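Tylactone synthase starter module and modules 1 & 2 (Streptomyces fradiae, PDB 2Z5L) is a modular polyketide synthase whose first ketoreductase domain, a short-chain dehydrogenase/reductase, probably uses NADPH to reduce the beta-keto group of the growing tylactone chain. Local coordinates at residues V142-R147 with A163-F168. Residues are numbered along the deposited sequence; the frame is centred on the assembly and turned at random.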
loop_
_atom_site.group_PDB
_atom_site.type_symbol
_atom_site.label_atom_id
_atom_site.label_comp_id
_atom_site.label_asym_id
_atom_site.label_seq_id
_atom_site.Cartn_x
_atom_site.Cartn_y
_atom_site.Cartn_z
ATOM N N VAL A 142 -19.030 -5.795 -4.014
ATOM C CA VAL A 142 -17.875 -6.243 -4.775
ATOM C C VAL A 142 -16.838 -6.864 -3.867
ATOM O O VAL A 142 -16.334 -6.223 -2.953
ATOM C CB VAL A 142 -17.222 -5.082 -5.553
ATOM C CG1 VAL A 142 -16.081 -5.624 -6.426
ATOM C CG2 VAL A 142 -18.267 -4.386 -6.422
ATOM N N TRP A 143 -16.526 -8.125 -4.118
ATOM C CA TRP A 143 -15.533 -8.807 -3.319
ATOM C C TRP A 143 -14.368 -9.183 -4.220
ATOM O O TRP A 143 -14.563 -9.760 -5.283
ATOM C CB TRP A 143 -16.134 -10.051 -2.671
ATOM C CG TRP A 143 -16.961 -9.738 -1.469
ATOM C CD1 TRP A 143 -18.254 -9.312 -1.447
ATOM C CD2 TRP A 143 -16.529 -9.793 -0.108
ATOM N NE1 TRP A 143 -18.659 -9.096 -0.149
ATOM C CE2 TRP A 143 -17.617 -9.385 0.692
ATOM C CE3 TRP A 143 -15.326 -10.147 0.514
ATOM C CZ2 TRP A 143 -17.537 -9.321 2.091
ATOM C CZ3 TRP A 143 -15.245 -10.085 1.898
ATOM C CH2 TRP A 143 -16.347 -9.675 2.673
ATOM N N ALA A 144 -13.156 -8.834 -3.805
ATOM C CA ALA A 144 -11.993 -9.148 -4.602
ATOM C C ALA A 144 -11.211 -10.283 -3.963
ATOM O O ALA A 144 -10.739 -10.170 -2.827
ATOM C CB ALA A 144 -11.106 -7.920 -4.756
ATOM N N LEU A 145 -11.085 -11.383 -4.695
ATOM C CA LEU A 145 -10.338 -12.532 -4.206
ATOM C C LEU A 145 -8.916 -12.422 -4.720
ATOM O O LEU A 145 -8.689 -11.959 -5.833
ATOM C CB LEU A 145 -10.967 -13.834 -4.693
ATOM C CG LEU A 145 -12.425 -14.046 -4.270
ATOM C CD1 LEU A 145 -12.878 -15.425 -4.735
ATOM C CD2 LEU A 145 -12.562 -13.911 -2.780
ATOM N N THR A 146 -7.957 -12.833 -3.899
ATOM C CA THR A 146 -6.548 -12.783 -4.276
ATOM C C THR A 146 -5.831 -13.994 -3.704
ATOM O O THR A 146 -6.433 -14.806 -3.000
ATOM C CB THR A 146 -5.856 -11.522 -3.731
ATOM O OG1 THR A 146 -5.745 -11.615 -2.307
ATOM C CG2 THR A 146 -6.658 -10.277 -4.088
ATOM N N ARG A 147 -4.540 -14.095 -3.993
ATOM C CA ARG A 147 -3.730 -15.204 -3.516
ATOM C C ARG A 147 -2.296 -14.764 -3.238
ATOM O O ARG A 147 -1.633 -14.188 -4.106
ATOM C CB ARG A 147 -3.702 -16.313 -4.557
ATOM C CG ARG A 147 -3.274 -15.818 -5.924
ATOM C CD ARG A 147 -2.465 -16.865 -6.655
ATOM N NE ARG A 147 -1.214 -17.147 -5.960
ATOM C CZ ARG A 147 -0.287 -17.990 -6.401
ATOM N NH1 ARG A 147 -0.471 -18.640 -7.543
ATOM N NH2 ARG A 147 0.827 -18.180 -5.701
ATOM N N ALA A 163 -0.772 -7.494 -3.319
ATOM C CA ALA A 163 -0.615 -6.467 -2.285
ATOM C C ALA A 163 -1.203 -5.129 -2.728
ATOM O O ALA A 163 -1.775 -4.397 -1.924
ATOM C CB ALA A 163 0.870 -6.299 -1.932
ATOM N N GLN A 164 -1.050 -4.815 -4.012
ATOM C CA GLN A 164 -1.570 -3.567 -4.568
ATOM C C GLN A 164 -3.087 -3.463 -4.447
ATOM O O GLN A 164 -3.622 -2.417 -4.060
ATOM C CB GLN A 164 -1.186 -3.445 -6.039
ATOM C CG GLN A 164 0.252 -3.030 -6.296
ATOM C CD GLN A 164 0.456 -2.607 -7.746
ATOM O OE1 GLN A 164 -0.318 -1.811 -8.270
ATOM N NE2 GLN A 164 1.496 -3.134 -8.399
ATOM N N LEU A 165 -3.767 -4.558 -4.789
ATOM C CA LEU A 165 -5.228 -4.638 -4.749
ATOM C C LEU A 165 -5.770 -4.446 -3.332
ATOM O O LEU A 165 -6.807 -3.812 -3.127
ATOM C CB LEU A 165 -5.702 -5.998 -5.297
ATOM C CG LEU A 165 -6.604 -6.047 -6.531
ATOM C CD1 LEU A 165 -7.212 -7.445 -6.633
ATOM C CD2 LEU A 165 -7.711 -5.009 -6.425
ATOM N N TRP A 166 -5.092 -5.022 -2.347
ATOM C CA TRP A 166 -5.560 -4.851 -0.977
ATOM C C TRP A 166 -5.446 -3.381 -0.627
ATOM O O TRP A 166 -6.331 -2.824 0.019
ATOM C CB TRP A 166 -4.746 -5.710 -0.017
ATOM C CG TRP A 166 -5.227 -7.124 0.024
ATOM C CD1 TRP A 166 -5.199 -8.044 -0.997
ATOM C CD2 TRP A 166 -5.838 -7.777 1.136
ATOM N NE1 TRP A 166 -5.756 -9.230 -0.581
ATOM C CE2 TRP A 166 -6.158 -9.092 0.723
ATOM C CE3 TRP A 166 -6.149 -7.380 2.445
ATOM C CZ2 TRP A 166 -6.773 -10.010 1.572
ATOM C CZ3 TRP A 166 -6.763 -8.295 3.290
ATOM C CH2 TRP A 166 -7.068 -9.598 2.847
ATOM N N GLY A 167 -4.366 -2.747 -1.094
ATOM C CA GLY A 167 -4.182 -1.337 -0.827
ATOM C C GLY A 167 -5.331 -0.530 -1.394
ATOM O O GLY A 167 -5.938 0.286 -0.706
ATOM N N PHE A 168 -5.639 -0.775 -2.659
ATOM C CA PHE A 168 -6.722 -0.082 -3.338
ATOM C C PHE A 168 -8.070 -0.443 -2.739
ATOM O O PHE A 168 -8.968 0.397 -2.642
ATOM C CB PHE A 168 -6.744 -0.482 -4.806
ATOM C CG PHE A 168 -7.913 0.061 -5.547
ATOM C CD1 PHE A 168 -7.937 1.397 -5.940
ATOM C CD2 PHE A 168 -9.011 -0.740 -5.817
ATOM C CE1 PHE A 168 -9.036 1.933 -6.589
ATOM C CE2 PHE A 168 -10.113 -0.214 -6.464
ATOM C CZ PHE A 168 -10.131 1.132 -6.855
#
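Thr146 turns OG1 into the place between its backbone N and carbonyl carbon (chi1 69°), while Trp166 on the facing helix sets CG beside its own N, away from the carbonyl carbon (chi1 -82°), and the hydroxyl and the indole N-H meet. Trp166 NE1 donates to Thr146 OG1 over 2.9 Å. The oxygen lies at the ring edge, essentially in the indole plane, and the N-H...O angle of 171° puts the N-H on line with it. That same oxygen is hydrogen-bonded to OD1 of Asp185, on the next strand. Beside this polar pair, Thr146 CG2 rests on Leu165 CD1 at 3.8 Å, the two side chains lying alongside, head against tail. Two residues earlier in the strand, Ala144 CB meets the same methyl more loosely, 4.3 Å from Leu165 CD1. The axes of segments 142-147 and 163-168 come within 9.3 Å and run roughly antiparallel. Strand 140-147 and helix 160-175 are the first strand and the connecting helix of a beta-alpha-beta unit that closes with strand 180-186, within a Rossmann-like part of the chain; helix 119-135 touches Leu165 through Ser125. The contact is buried, and Thr146 OG1 satisfies the indole N-H there; gripped by both Trp166 and Asp185, it ties the helix to two neighbouring strands and should hold the threonine in this rotamer.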